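Uncharacterized protein (Bacteroides ovatus, PDB 4ORL) is of unknown function but belongs to the DUF4783 family of the NTF2 clan, with helices packed against a largely antiparallel sheet. Local coordinates at residues 3-8 with 21-26; 70-75 with 96-101; 10-15 with 50-55. All coordinates share one frame; numbering follows the deposited sequence. Where two conformers were deposited one is given.

Contact 1: 3-8 with 21-26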
ATOM      1  N   GLU A   3      13.539   3.882  -3.692  1.00 25.29           N
ATOM      2  CA  GLU A   3      12.459   3.342  -4.536  1.00 22.96           C
ATOM      3  C   GLU A   3      11.318   2.757  -3.717  1.00 19.94           C
ATOM      4  O   GLU A   3      10.168   2.938  -4.068  1.00 17.58           O
ATOM      5  CB  GLU A   3      12.979   2.275  -5.496  1.00 26.21           C
ATOM      6  CG  GLU A   3      13.741   2.819  -6.696  1.00 29.90           C
ATOM      7  CD  GLU A   3      15.192   3.186  -6.399  1.00 32.78           C
ATOM      8  OE1 GLU A   3      15.672   2.922  -5.278  1.00 35.34           O
ATOM      9  OE2 GLU A   3      15.857   3.724  -7.310  1.00 32.88           O
ATOM     10  N   ILE A   4      11.657   2.002  -2.673  1.00 19.20           N
ATOM     11  CA  ILE A   4      10.670   1.468  -1.735  1.00 19.04           C
ATOM     12  C   ILE A   4      11.054   1.900  -0.333  1.00 19.47           C
ATOM     13  O   ILE A   4      11.861   1.242   0.332  1.00 20.35           O
ATOM     14  CB  ILE A   4      10.549  -0.078  -1.803  1.00 19.75           C
ATOM     15  CG1 ILE A   4      10.164  -0.530  -3.207  1.00 20.95           C
ATOM     16  CG2 ILE A   4       9.519  -0.581  -0.796  1.00 18.30           C
ATOM     17  CD1 ILE A   4       8.788  -0.089  -3.657  1.00 21.83           C
ATOM     18  N   PRO A   5      10.495   3.030   0.121  1.00 19.20           N
ATOM     19  CA  PRO A   5      10.886   3.504   1.431  1.00 20.87           C
ATOM     20  C   PRO A   5      10.542   2.507   2.524  1.00 18.72           C
ATOM     21  O   PRO A   5       9.467   1.909   2.514  1.00 16.82           O
ATOM     22  CB  PRO A   5      10.109   4.818   1.590  1.00 20.92           C
ATOM     23  CG  PRO A   5       9.766   5.235   0.188  1.00 20.46           C
ATOM     24  CD  PRO A   5       9.600   3.972  -0.582  1.00 19.35           C
ATOM     25  N   ALA A   6      11.478   2.288   3.433  1.00 20.13           N
ATOM     26  CA  ALA A   6      11.221   1.429   4.591  1.00 19.35           C
ATOM     27  C   ALA A   6       9.901   1.799   5.283  1.00 18.14           C
ATOM     28  O   ALA A   6       9.166   0.919   5.728  1.00 17.07           O
ATOM     29  CB  ALA A   6      12.363   1.537   5.574  1.00 21.94           C
ATOM     30  N   GLY A   7       9.588   3.099   5.337  1.00 18.06           N
ATOM     31  CA  GLY A   7       8.340   3.576   5.971  1.00 17.45           C
ATOM     32  C   GLY A   7       7.059   3.044   5.353  1.00 15.68           C
ATOM     33  O   GLY A   7       6.042   2.937   6.026  1.00 15.83           O
ATOM     34  N   VAL A   8       7.083   2.717   4.062  1.00 14.50           N
ATOM     35  CA  VAL A   8       5.916   2.117   3.427  1.00 13.18           C
ATOM     36  C   VAL A   8       5.666   0.737   4.034  1.00 11.79           C
ATOM     37  O   VAL A   8       4.537   0.379   4.383  1.00 11.14           O
ATOM     38  CB  VAL A   8       6.119   1.996   1.917  1.00 13.27           C
ATOM     39  CG1 VAL A   8       5.032   1.140   1.298  1.00 13.00           C
ATOM     40  CG2 VAL A   8       6.131   3.376   1.286  1.00 14.56           C
ATOM     41  N   SER A  21       0.228   7.572   4.452  1.00 20.74           N
ATOM     42  CA  SER A  21      -0.136   8.802   3.750  1.00 22.82           C
ATOM     43  C   SER A  21       1.091   9.629   3.358  1.00 23.39           C
ATOM     44  O   SER A  21       1.098  10.277   2.310  1.00 23.89           O
ATOM     45  CB  SER A  21      -1.088   9.633   4.609  1.00 25.38           C
ATOM     46  OG  SER A  21      -0.408  10.221   5.704  1.00 28.66           O
ATOM     47  N   LYS A  22       2.142   9.566   4.181  1.00 24.22           N
ATOM     48  CA  LYS A  22       3.410  10.250   3.905  1.00 26.27           C
ATOM     49  C   LYS A  22       3.985   9.905   2.512  1.00 24.19           C
ATOM     50  O   LYS A  22       4.630  10.742   1.863  1.00 25.33           O
ATOM     51  CB  LYS A  22       4.442   9.882   4.994  1.00 30.05           C
ATOM     52  CG  LYS A  22       5.818  10.523   4.826  1.00 35.28           C
ATOM     53  CD  LYS A  22       6.653  10.411   6.104  1.00 37.11           C
ATOM     54  N   TYR A  23       3.711   8.694   2.057  1.00 20.13           N
ATOM     55  CA  TYR A  23       4.303   8.156   0.823  1.00 19.50           C
ATOM     56  C   TYR A  23       3.324   8.124  -0.372  1.00 18.58           C
ATOM     57  O   TYR A  23       3.635   7.564  -1.420  1.00 18.59           O
ATOM     58  CB  TYR A  23       4.829   6.757   1.108  1.00 17.40           C
ATOM     59  CG  TYR A  23       5.770   6.735   2.280  1.00 18.03           C
ATOM     60  CD1 TYR A  23       7.082   7.151   2.139  1.00 19.16           C
ATOM     61  CD2 TYR A  23       5.339   6.340   3.535  1.00 18.37           C
ATOM     62  CE1 TYR A  23       7.949   7.147   3.214  1.00 20.71           C
ATOM     63  CE2 TYR A  23       6.196   6.352   4.623  1.00 20.10           C
ATOM     64  CZ  TYR A  23       7.502   6.778   4.451  1.00 21.04           C
ATOM     65  OH  TYR A  23       8.387   6.810   5.526  1.00 25.29           O
HETATM   66  N   MSE A  24       2.138   8.701  -0.201  0.66 19.02           N
HETATM   67  CA  MSE A  24       1.121   8.692  -1.257  0.66 18.76           C
HETATM   68  C   MSE A  24       1.267   9.839  -2.216  0.66 20.23           C
HETATM   69  O   MSE A  24       1.549  10.967  -1.818  0.66 22.14           O
HETATM   70  CB  MSE A  24      -0.277   8.798  -0.669  0.66 19.30           C
HETATM   71  CG  MSE A  24      -0.629   7.529   0.063  0.66 18.05           C
HETATM   72 SE   MSE A  24      -2.487   7.595   0.627  0.50 18.79          SE
HETATM   73  CE  MSE A  24      -2.824   5.677   0.823  0.66 17.67           C
ATOM     74  N   GLY A  25       1.012   9.551  -3.486  1.00 20.66           N
ATOM     75  CA  GLY A  25       0.940  10.564  -4.536  1.00 22.24           C
ATOM     76  C   GLY A  25      -0.347  11.373  -4.388  1.00 24.68           C
ATOM     77  O   GLY A  25      -1.205  11.054  -3.539  1.00 23.05           O
ATOM     78  N   ASP A  26      -0.497  12.410  -5.208  0.50 26.41           N
ATOM     79  CA  ASP A  26      -1.684  13.263  -5.136  0.50 29.18           C
ATOM     80  C   ASP A  26      -2.974  12.522  -5.517  0.50 28.22           C
ATOM     81  O   ASP A  26      -4.056  12.876  -5.044  0.50 29.73           O
ATOM     82  CB  ASP A  26      -1.501  14.513  -5.987  0.50 32.51           C
ATOM     83  CG  ASP A  26      -0.832  15.633  -5.223  0.50 35.33           C
ATOM     84  OD1 ASP A  26      -0.558  15.437  -4.015  0.50 36.01           O
ATOM     85  OD2 ASP A  26      -0.598  16.711  -5.815  0.50 39.08           O
TER

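Contact 2: 70-75 with 96-101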
ATOM      1  N   GLU A  70      12.029   4.677 -13.458  1.00 24.55           N
ATOM      2  CA  GLU A  70      11.478   5.567 -12.445  1.00 24.49           C
ATOM      3  C   GLU A  70      10.175   5.035 -11.833  1.00 21.69           C
ATOM      4  O   GLU A  70       9.358   5.806 -11.321  1.00 22.43           O
ATOM      5  CB  GLU A  70      11.297   6.981 -13.011  1.00 27.56           C
ATOM      6  CG  GLU A  70      12.622   7.646 -13.391  1.00 32.66           C
ATOM      7  CD  GLU A  70      12.496   9.130 -13.727  1.00 37.93           C
ATOM      8  OE1 GLU A  70      11.368   9.606 -13.957  1.00 41.14           O
ATOM      9  OE2 GLU A  70      13.536   9.818 -13.765  1.00 44.92           O
ATOM     10  N   SER A  71       9.992   3.713 -11.885  1.00 20.16           N
ATOM     11  CA  SER A  71       8.850   3.058 -11.239  0.50 18.51           C
ATOM     12  C   SER A  71       9.360   1.988 -10.289  1.00 17.83           C
ATOM     13  O   SER A  71      10.453   1.467 -10.462  1.00 19.05           O
ATOM     14  CB  SER A  71       7.934   2.426 -12.271  0.50 19.13           C
ATOM     15  OG  SER A  71       8.523   1.272 -12.819  0.50 20.01           O
ATOM     16  N   SER A  72       8.586   1.692  -9.272  1.00 15.70           N
ATOM     17  CA  SER A  72       8.955   0.652  -8.313  1.00 15.40           C
ATOM     18  C   SER A  72       7.717  -0.034  -7.779  1.00 14.45           C
ATOM     19  O   SER A  72       6.593   0.438  -7.962  1.00 14.38           O
ATOM     20  CB  SER A  72       9.781   1.244  -7.166  1.00 15.69           C
ATOM     21  OG  SER A  72       9.024   2.198  -6.445  1.00 14.96           O
ATOM     22  N   PHE A  73       7.925  -1.141  -7.092  1.00 14.57           N
ATOM     23  CA  PHE A  73       6.821  -1.866  -6.496  1.00 13.86           C
ATOM     24  C   PHE A  73       7.251  -2.637  -5.280  1.00 13.39           C
ATOM     25  O   PHE A  73       8.426  -3.019  -5.142  1.00 13.80           O
ATOM     26  CB  PHE A  73       6.214  -2.830  -7.507  1.00 15.26           C
ATOM     27  CG  PHE A  73       7.117  -3.978  -7.867  1.00 17.92           C
ATOM     28  CD1 PHE A  73       8.024  -3.872  -8.925  1.00 20.24           C
ATOM     29  CD2 PHE A  73       7.048  -5.179  -7.163  1.00 18.24           C
ATOM     30  CE1 PHE A  73       8.847  -4.958  -9.268  1.00 22.55           C
ATOM     31  CE2 PHE A  73       7.874  -6.256  -7.499  1.00 20.67           C
ATOM     32  CZ  PHE A  73       8.778  -6.133  -8.537  1.00 22.24           C
ATOM     33  N   VAL A  74       6.270  -2.913  -4.419  1.00 12.80           N
ATOM     34  CA  VAL A  74       6.449  -3.841  -3.319  1.00 13.06           C
ATOM     35  C   VAL A  74       5.189  -4.683  -3.195  1.00 12.59           C
ATOM     36  O   VAL A  74       4.060  -4.158  -3.264  1.00 13.02           O
ATOM     37  CB  VAL A  74       6.809  -3.124  -2.004  1.00 13.46           C
ATOM     38  CG1 VAL A  74       5.782  -2.073  -1.643  1.00 13.89           C
ATOM     39  CG2 VAL A  74       6.975  -4.120  -0.878  1.00 14.11           C
ATOM     40  N   ILE A  75       5.400  -5.992  -3.084  1.00 12.71           N
ATOM     41  CA  ILE A  75       4.336  -6.967  -2.976  0.50 13.11           C
ATOM     42  C   ILE A  75       4.515  -7.688  -1.655  1.00 11.93           C
ATOM     43  O   ILE A  75       5.590  -8.170  -1.372  1.00 12.81           O
ATOM     44  CB  ILE A  75       4.427  -8.033  -4.098  0.50 15.49           C
ATOM     45  CG1 ILE A  75       4.764  -7.395  -5.448  0.50 17.87           C
ATOM     46  CG2 ILE A  75       3.134  -8.808  -4.176  0.50 15.89           C
ATOM     47  CD1 ILE A  75       3.773  -6.353  -5.892  0.50 19.07           C
ATOM     48  N   ASN A  96      12.105  14.168  -6.320  1.00 33.91           N
ATOM     49  CA  ASN A  96      13.165  13.283  -5.890  1.00 35.25           C
ATOM     50  C   ASN A  96      12.690  12.256  -4.858  1.00 32.15           C
ATOM     51  O   ASN A  96      13.441  11.858  -3.977  1.00 34.43           O
ATOM     52  CB  ASN A  96      14.339  14.091  -5.322  1.00 39.20           C
ATOM     53  CG  ASN A  96      15.569  13.236  -5.074  1.00 41.14           C
ATOM     54  OD1 ASN A  96      15.914  12.372  -5.890  1.00 41.79           O
ATOM     55  ND2 ASN A  96      16.211  13.438  -3.924  1.00 41.18           N
ATOM     56  N   GLN A  97      11.444  11.814  -4.969  1.00 29.79           N
ATOM     57  CA  GLN A  97      10.974  10.740  -4.125  1.00 27.59           C
ATOM     58  C   GLN A  97       9.976   9.878  -4.873  1.00 24.48           C
ATOM     59  O   GLN A  97       9.337  10.326  -5.836  1.00 25.35           O
ATOM     60  CB  GLN A  97      10.359  11.276  -2.831  1.00 28.24           C
ATOM     61  CG  GLN A  97       9.118  12.123  -3.032  1.00 30.08           C
ATOM     62  CD  GLN A  97       8.588  12.730  -1.738  1.00 33.27           C
ATOM     63  OE1 GLN A  97       8.813  12.205  -0.641  1.00 39.90           O
ATOM     64  NE2 GLN A  97       7.842  13.806  -1.865  1.00 32.73           N
ATOM     65  N   TYR A  98       9.870   8.634  -4.442  1.00 22.10           N
ATOM     66  CA  TYR A  98       8.942   7.694  -5.039  1.00 20.47           C
ATOM     67  C   TYR A  98       7.647   7.710  -4.245  1.00 19.30           C
ATOM     68  O   TYR A  98       7.653   7.567  -3.028  1.00 20.11           O
ATOM     69  CB  TYR A  98       9.558   6.297  -5.081  1.00 19.71           C
ATOM     70  CG  TYR A  98      10.562   6.128  -6.207  1.00 20.20           C
ATOM     71  CD1 TYR A  98      11.809   6.752  -6.160  1.00 22.39           C
ATOM     72  CD2 TYR A  98      10.270   5.335  -7.314  1.00 20.05           C
ATOM     73  CE1 TYR A  98      12.720   6.607  -7.198  1.00 23.71           C
ATOM     74  CE2 TYR A  98      11.165   5.194  -8.359  1.00 21.68           C
ATOM     75  CZ  TYR A  98      12.390   5.841  -8.306  1.00 23.38           C
ATOM     76  OH  TYR A  98      13.306   5.694  -9.337  1.00 25.89           O
ATOM     77  N   LEU A  99       6.537   7.939  -4.938  1.00 18.07           N
ATOM     78  CA  LEU A  99       5.251   8.054  -4.287  1.00 16.83           C
ATOM     79  C   LEU A  99       4.291   7.031  -4.825  1.00 15.15           C
ATOM     80  O   LEU A  99       4.319   6.696  -6.011  1.00 15.57           O
ATOM     81  CB  LEU A  99       4.669   9.457  -4.497  1.00 17.83           C
ATOM     82  CG  LEU A  99       5.477  10.615  -3.915  1.00 19.61           C
ATOM     83  CD1 LEU A  99       4.791  11.912  -4.246  1.00 21.24           C
ATOM     84  CD2 LEU A  99       5.649  10.457  -2.418  1.00 20.14           C
ATOM     85  N   ILE A 100       3.456   6.516  -3.936  1.00 14.71           N
ATOM     86  CA  ILE A 100       2.465   5.494  -4.272  1.00 14.56           C
ATOM     87  C   ILE A 100       1.379   6.073  -5.149  1.00 15.45           C
ATOM     88  O   ILE A 100       0.752   7.069  -4.802  1.00 16.83           O
ATOM     89  CB  ILE A 100       1.808   4.910  -3.011  1.00 14.47           C
ATOM     90  CG1 ILE A 100       2.845   4.243  -2.110  1.00 14.84           C
ATOM     91  CG2 ILE A 100       0.701   3.942  -3.394  1.00 14.24           C
ATOM     92  CD1 ILE A 100       2.347   4.012  -0.693  1.00 16.27           C
ATOM     93  N   HIS A 101       1.173   5.447  -6.297  1.00 15.41           N
ATOM     94  CA  HIS A 101       0.071   5.827  -7.181  1.00 17.49           C
ATOM     95  C   HIS A 101      -0.972   4.713  -7.379  1.00 16.82           C
ATOM     96  O   HIS A 101      -2.029   4.976  -7.917  1.00 17.51           O
ATOM     97  CB  HIS A 101       0.583   6.349  -8.517  1.00 20.80           C
ATOM     98  CG  HIS A 101       1.182   5.311  -9.378  1.00 24.12           C
ATOM     99  ND1 HIS A 101       0.448   4.618 -10.319  1.00 27.00           N
ATOM    100  CD2 HIS A 101       2.449   4.842  -9.463  1.00 25.87           C
ATOM    101  CE1 HIS A 101       1.234   3.744 -10.926  1.00 29.52           C
ATOM    102  NE2 HIS A 101       2.455   3.871 -10.439  1.00 26.51           N
TER

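Contact 3: 10-15 with 50-55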
ATOM      1  N   THR A  10       6.809  -0.384   6.955  1.00 12.72           N
ATOM      2  CA  THR A  10       6.440  -0.205   8.357  1.00 13.68           C
ATOM      3  C   THR A  10       4.974   0.209   8.500  1.00 12.88           C
ATOM      4  O   THR A  10       4.273  -0.275   9.393  1.00 12.80           O
ATOM      5  CB  THR A  10       7.379   0.811   9.036  1.00 16.33           C
ATOM      6  OG1 THR A  10       8.717   0.297   9.015  1.00 18.75           O
ATOM      7  CG2 THR A  10       6.977   1.092  10.495  1.00 17.95           C
ATOM      8  N   ALA A  11       4.489   1.070   7.598  1.00 12.53           N
ATOM      9  CA  ALA A  11       3.076   1.493   7.632  1.00 12.42           C
ATOM     10  C   ALA A  11       2.134   0.300   7.497  1.00 11.49           C
ATOM     11  O   ALA A  11       1.148   0.191   8.203  1.00 12.20           O
ATOM     12  CB  ALA A  11       2.790   2.505   6.547  1.00 12.62           C
ATOM     13  N   PHE A  12       2.444  -0.605   6.588  1.00 10.63           N
ATOM     14  CA  PHE A  12       1.630  -1.792   6.445  1.00  9.89           C
ATOM     15  C   PHE A  12       1.744  -2.734   7.621  1.00 10.04           C
ATOM     16  O   PHE A  12       0.731  -3.232   8.111  1.00 10.74           O
ATOM     17  CB  PHE A  12       1.917  -2.523   5.128  1.00  9.88           C
ATOM     18  CG  PHE A  12       1.251  -1.886   3.949  1.00 10.51           C
ATOM     19  CD1 PHE A  12      -0.109  -2.044   3.734  1.00 11.44           C
ATOM     20  CD2 PHE A  12       1.982  -1.200   3.034  1.00 11.44           C
ATOM     21  CE1 PHE A  12      -0.724  -1.433   2.638  1.00 12.57           C
ATOM     22  CE2 PHE A  12       1.357  -0.583   1.946  1.00 13.48           C
ATOM     23  CZ  PHE A  12       0.028  -0.700   1.776  1.00 12.77           C
ATOM     24  N   LYS A  13       2.956  -2.901   8.152  1.00 10.59           N
ATOM     25  CA  LYS A  13       3.140  -3.746   9.344  1.00 11.26           C
ATOM     26  C   LYS A  13       2.306  -3.255  10.513  1.00 12.23           C
ATOM     27  O   LYS A  13       1.812  -4.063  11.304  1.00 13.22           O
ATOM     28  CB  LYS A  13       4.622  -3.775   9.772  1.00 12.92           C
ATOM     29  CG  LYS A  13       5.539  -4.538   8.842  1.00 14.35           C
ATOM     30  CD  LYS A  13       7.001  -4.504   9.274  1.00 18.41           C
ATOM     31  CE  LYS A  13       7.816  -5.468   8.431  1.00 19.90           C
ATOM     32  NZ  LYS A  13       7.582  -6.891   8.824  1.00 27.15           N
ATOM     33  N   ARG A  14       2.122  -1.942  10.603  1.00 12.23           N
ATOM     34  CA  ARG A  14       1.436  -1.315  11.726  1.00 13.82           C
ATOM     35  C   ARG A  14      -0.035  -1.056  11.471  1.00 13.90           C
ATOM     36  O   ARG A  14      -0.745  -0.615  12.364  1.00 16.01           O
ATOM     37  CB  ARG A  14       2.120   0.008  12.061  1.00 15.33           C
ATOM     38  CG  ARG A  14       3.542  -0.159  12.568  1.00 16.20           C
ATOM     39  CD  ARG A  14       4.198   1.159  12.880  1.00 18.34           C
ATOM     40  NE  ARG A  14       5.535   0.964  13.447  1.00 19.59           N
ATOM     41  CZ  ARG A  14       6.345   1.940  13.860  1.00 21.83           C
ATOM     42  NH1 ARG A  14       5.977   3.211  13.803  1.00 22.76           N
ATOM     43  NH2 ARG A  14       7.523   1.625  14.379  1.00 24.01           N
ATOM     44  N   GLY A  15      -0.510  -1.323  10.239  1.00 12.54           N
ATOM     45  CA  GLY A  15      -1.847  -0.909   9.863  1.00 13.27           C
ATOM     46  C   GLY A  15      -2.067   0.590  10.077  1.00 14.83           C
ATOM     47  O   GLY A  15      -3.121   1.005  10.575  1.00 17.06           O
ATOM     48  N   GLU A  50     -10.077   2.890   6.945  1.00 24.71           N
ATOM     49  CA  GLU A  50     -11.226   2.013   7.081  1.00 25.81           C
ATOM     50  C   GLU A  50     -10.807   0.547   6.898  1.00 22.90           C
ATOM     51  O   GLU A  50     -11.197  -0.331   7.692  1.00 22.60           O
ATOM     52  CB  GLU A  50     -12.307   2.421   6.056  1.00 29.34           C
ATOM     53  CG  GLU A  50     -13.439   1.414   5.835  1.00 32.73           C
ATOM     54  CD  GLU A  50     -14.121   0.980   7.097  1.00 37.90           C
ATOM     55  OE1 GLU A  50     -13.987   1.667   8.133  1.00 42.05           O
ATOM     56  OE2 GLU A  50     -14.807  -0.066   7.056  1.00 42.29           O
ATOM     57  N   PHE A  51     -10.026   0.284   5.857  1.00 20.72           N
ATOM     58  CA  PHE A  51      -9.546  -1.061   5.603  1.00 18.94           C
ATOM     59  C   PHE A  51      -8.766  -1.627   6.812  1.00 17.88           C
ATOM     60  O   PHE A  51      -8.995  -2.757   7.211  1.00 18.38           O
ATOM     61  CB  PHE A  51      -8.674  -1.114   4.349  1.00 18.04           C
ATOM     62  CG  PHE A  51      -8.119  -2.469   4.079  1.00 17.25           C
ATOM     63  CD1 PHE A  51      -8.899  -3.442   3.453  1.00 19.08           C
ATOM     64  CD2 PHE A  51      -6.840  -2.810   4.524  1.00 16.97           C
ATOM     65  CE1 PHE A  51      -8.396  -4.727   3.263  1.00 19.82           C
ATOM     66  CE2 PHE A  51      -6.337  -4.089   4.311  1.00 16.70           C
ATOM     67  CZ  PHE A  51      -7.123  -5.037   3.675  1.00 17.32           C
ATOM     68  N   PHE A  52      -7.853  -0.826   7.361  1.00 17.12           N
ATOM     69  CA  PHE A  52      -7.028  -1.249   8.520  1.00 16.24           C
ATOM     70  C   PHE A  52      -7.839  -1.356   9.828  1.00 18.67           C
ATOM     71  O   PHE A  52      -7.409  -2.008  10.766  1.00 19.52           O
ATOM     72  CB  PHE A  52      -5.869  -0.270   8.749  1.00 15.48           C
ATOM     73  CG  PHE A  52      -4.789  -0.304   7.695  1.00 13.80           C
ATOM     74  CD1 PHE A  52      -4.340  -1.509   7.143  1.00 12.40           C
ATOM     75  CD2 PHE A  52      -4.091   0.858   7.391  1.00 14.17           C
ATOM     76  CE1 PHE A  52      -3.288  -1.512   6.226  1.00 11.40           C
ATOM     77  CE2 PHE A  52      -3.022   0.845   6.516  1.00 12.98           C
ATOM     78  CZ  PHE A  52      -2.619  -0.346   5.940  1.00 11.59           C
ATOM     79  N   THR A  53      -8.984  -0.692   9.904  1.00 20.40           N
ATOM     80  CA  THR A  53      -9.839  -0.801  11.088  1.00 22.36           C
ATOM     81  C   THR A  53     -10.730  -2.036  10.999  1.00 22.60           C
ATOM     82  O   THR A  53     -10.889  -2.766  11.978  1.00 23.37           O
ATOM     83  CB  THR A  53     -10.690   0.457  11.274  1.00 24.86           C
ATOM     84  OG1 THR A  53      -9.821   1.589  11.377  1.00 25.09           O
ATOM     85  CG2 THR A  53     -11.528   0.343  12.554  1.00 26.82           C
ATOM     86  N   LYS A  54     -11.302  -2.266   9.826  1.00 23.27           N
ATOM     87  CA  LYS A  54     -12.122  -3.448   9.565  1.00 24.79           C
ATOM     88  C   LYS A  54     -11.308  -4.737   9.676  1.00 23.15           C
ATOM     89  O   LYS A  54     -11.818  -5.772  10.136  1.00 25.13           O
ATOM     90  CB  LYS A  54     -12.722  -3.361   8.167  1.00 26.21           C
ATOM     91  CG  LYS A  54     -13.532  -4.584   7.756  1.00 28.85           C
ATOM     92  N   ASN A  55     -10.061  -4.675   9.207  1.00 20.55           N
ATOM     93  CA  ASN A  55      -9.162  -5.836   9.173  1.00 19.52           C
ATOM     94  C   ASN A  55      -7.907  -5.520   9.988  1.00 18.65           C
ATOM     95  O   ASN A  55      -6.894  -5.074   9.443  1.00 17.85           O
ATOM     96  CB  ASN A  55      -8.801  -6.167   7.713  1.00 19.10           C
ATOM     97  CG  ASN A  55     -10.020  -6.364   6.841  1.00 22.16           C
ATOM     98  OD1 ASN A  55     -10.751  -7.357   6.966  1.00 24.51           O
ATOM     99  ND2 ASN A  55     -10.225  -5.446   5.916  1.00 22.85           N
TER

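Contact 1: 3-8 with 21-26
Tyr23 lays its phenol ring along the first turn of helix 6-14, the N-terminal helix of this NTF2-like fold, and takes part in every touch between the two segments. Its partners line up from the base of the ring to the hydroxyl. At the base, Val8 CG2 sits 3.5 Å from Tyr23 CG and also meets Tyr23 CB. The pyrrolidine of Pro5 runs antiparallel to the tyrosine side chain, with Pro5 CB 3.6 Å from Tyr23 CE1. At the far end Tyr23 OH comes within 3.3 Å of Gly7 CA, where any side chain on the glycine would run into the oxygen. The ring is also covered on both faces: Val8 N lies 3.8 Å above one, toward the rim of the ring, and Lys22 CG stands over the centre of the other. With an alanine here, Pro5 CB and Val8 CG2 would probably lose their apolar partner and a gap would open beside the helix start.

Several things hold the ring in place. Tyr23 CG lies anti to its carbonyl carbon (chi1 -54°), which carries the ring across to the helix. Behind it the chain makes a type I turn from Ser21 to Met24, a selenomethionine whose side chain packs on helix 41-54. On the other side Pro5 is the N-cap residue and rests on Leu91; the turn it begins is closed by Val8 N, bonded to Pro5 O at 3.0 Å.

Contact 2: 70-75 with 96-101
Ser71 and Tyr98 mark the nearest approach of the two backbones, CA to CA 7.7 Å, on strands that run the same way with strand 83-94 between them in the sheet. The Tyr98 side chain makes the link, mostly to backbone atoms of Glu70 and Ser71, by reaching across to the start of strand 71-80. Chi1 of -78° turns the Tyr98 ring away from its own carbonyl and out toward that strand, far enough for Tyr98 CE2 to lie 3.5 Å from Glu70 O. The amide of Ser71 comes to the ring edge, near its plane, with Ser71 N 4.0 Å from Tyr98 CE2. Further out, Tyr98 OH lies 3.6 Å from Glu70 CA and makes a weak hydrogen bond to Asp69 O, while the Glu70 carboxylate leads away.

Ser72 meets the ring obliquely, its OG 3.5 Å from Tyr98 CD2. A chi1 of 62° turns that hydroxyl to where it both meets the ring and reaches Glu3 O, to which it is hydrogen-bonded; the N-terminal loop thus ties down the serine beside the ring. Tyr98 also packs on Glu3 and on Lys93 of the intervening strand, and Ser72 on Leu91. Tyr98 thus bridges strands 97-108 and 71-80 across 83-94, in the antiparallel part of the mixed sheet, consistent with the NTF2-like fold of the clan.

Contact 3: 10-15 with 50-55
Phe52 of helix 41-54 presses one face of its ring onto Gly15, the residue that ends helix 6-14 in a Schellman motif, and so joins two helices of the NTF2-like fold. This is the tight part: Gly15 CA stands 3.6 Å from the ring centroid and 8° off the ring normal, a CH-pi contact, while Gly15 O comes to 3.3 Å from Phe52 CD2. The positive phi of Gly15 goes with the helix end; its CA, C and O lie nearly parallel over the ring, N farther off. Phe12 fills in at the rim, its CD1 near the plane of the Phe52 ring and 3.7 Å from Phe52 CZ; the two ring planes stand at 79°, and Phe12 continues inward to Phe60, Val87 and Cys89.

The outer side is looser. Lys13, Arg14 and Thr53 direct their CB atoms away from the partner helix and are exposed, yet the charged ends of the first two are held: Arg14 NH1 by a salt bridge to Glu19, Lys13 NZ by Phe60 O. Where helix 41-54 ends, Phe51 O accepts two bonds from one residue, Asn55 N at 3.0 Å and Asn55 ND2 at 3.2 Å, the latter bent to 137° at the hydrogen.

Contacts 1 and 3 use opposite ends of helix 6-14: its first turn meets the turn carrying Tyr23, its last meets helix 41-54, and their centres are about 15 Å apart. Contacts 1 and 2 are much closer, about 7 Å between centres, and join directly: Tyr23 O lies 2.7 Å from Ile100 N, a probable hydrogen bond, and Ile4 CD1 packs 3.3 Å from Phe73 O. Contacts 2 and 3 lie on opposite sides of the chain's centre, their centres about 19 Å and nearest atoms about 5 Å apart. No active site or ligand is established here; contact 1 sets a helix start against a turn, contact 2 links two strands across a third, contact 3 joins two helices.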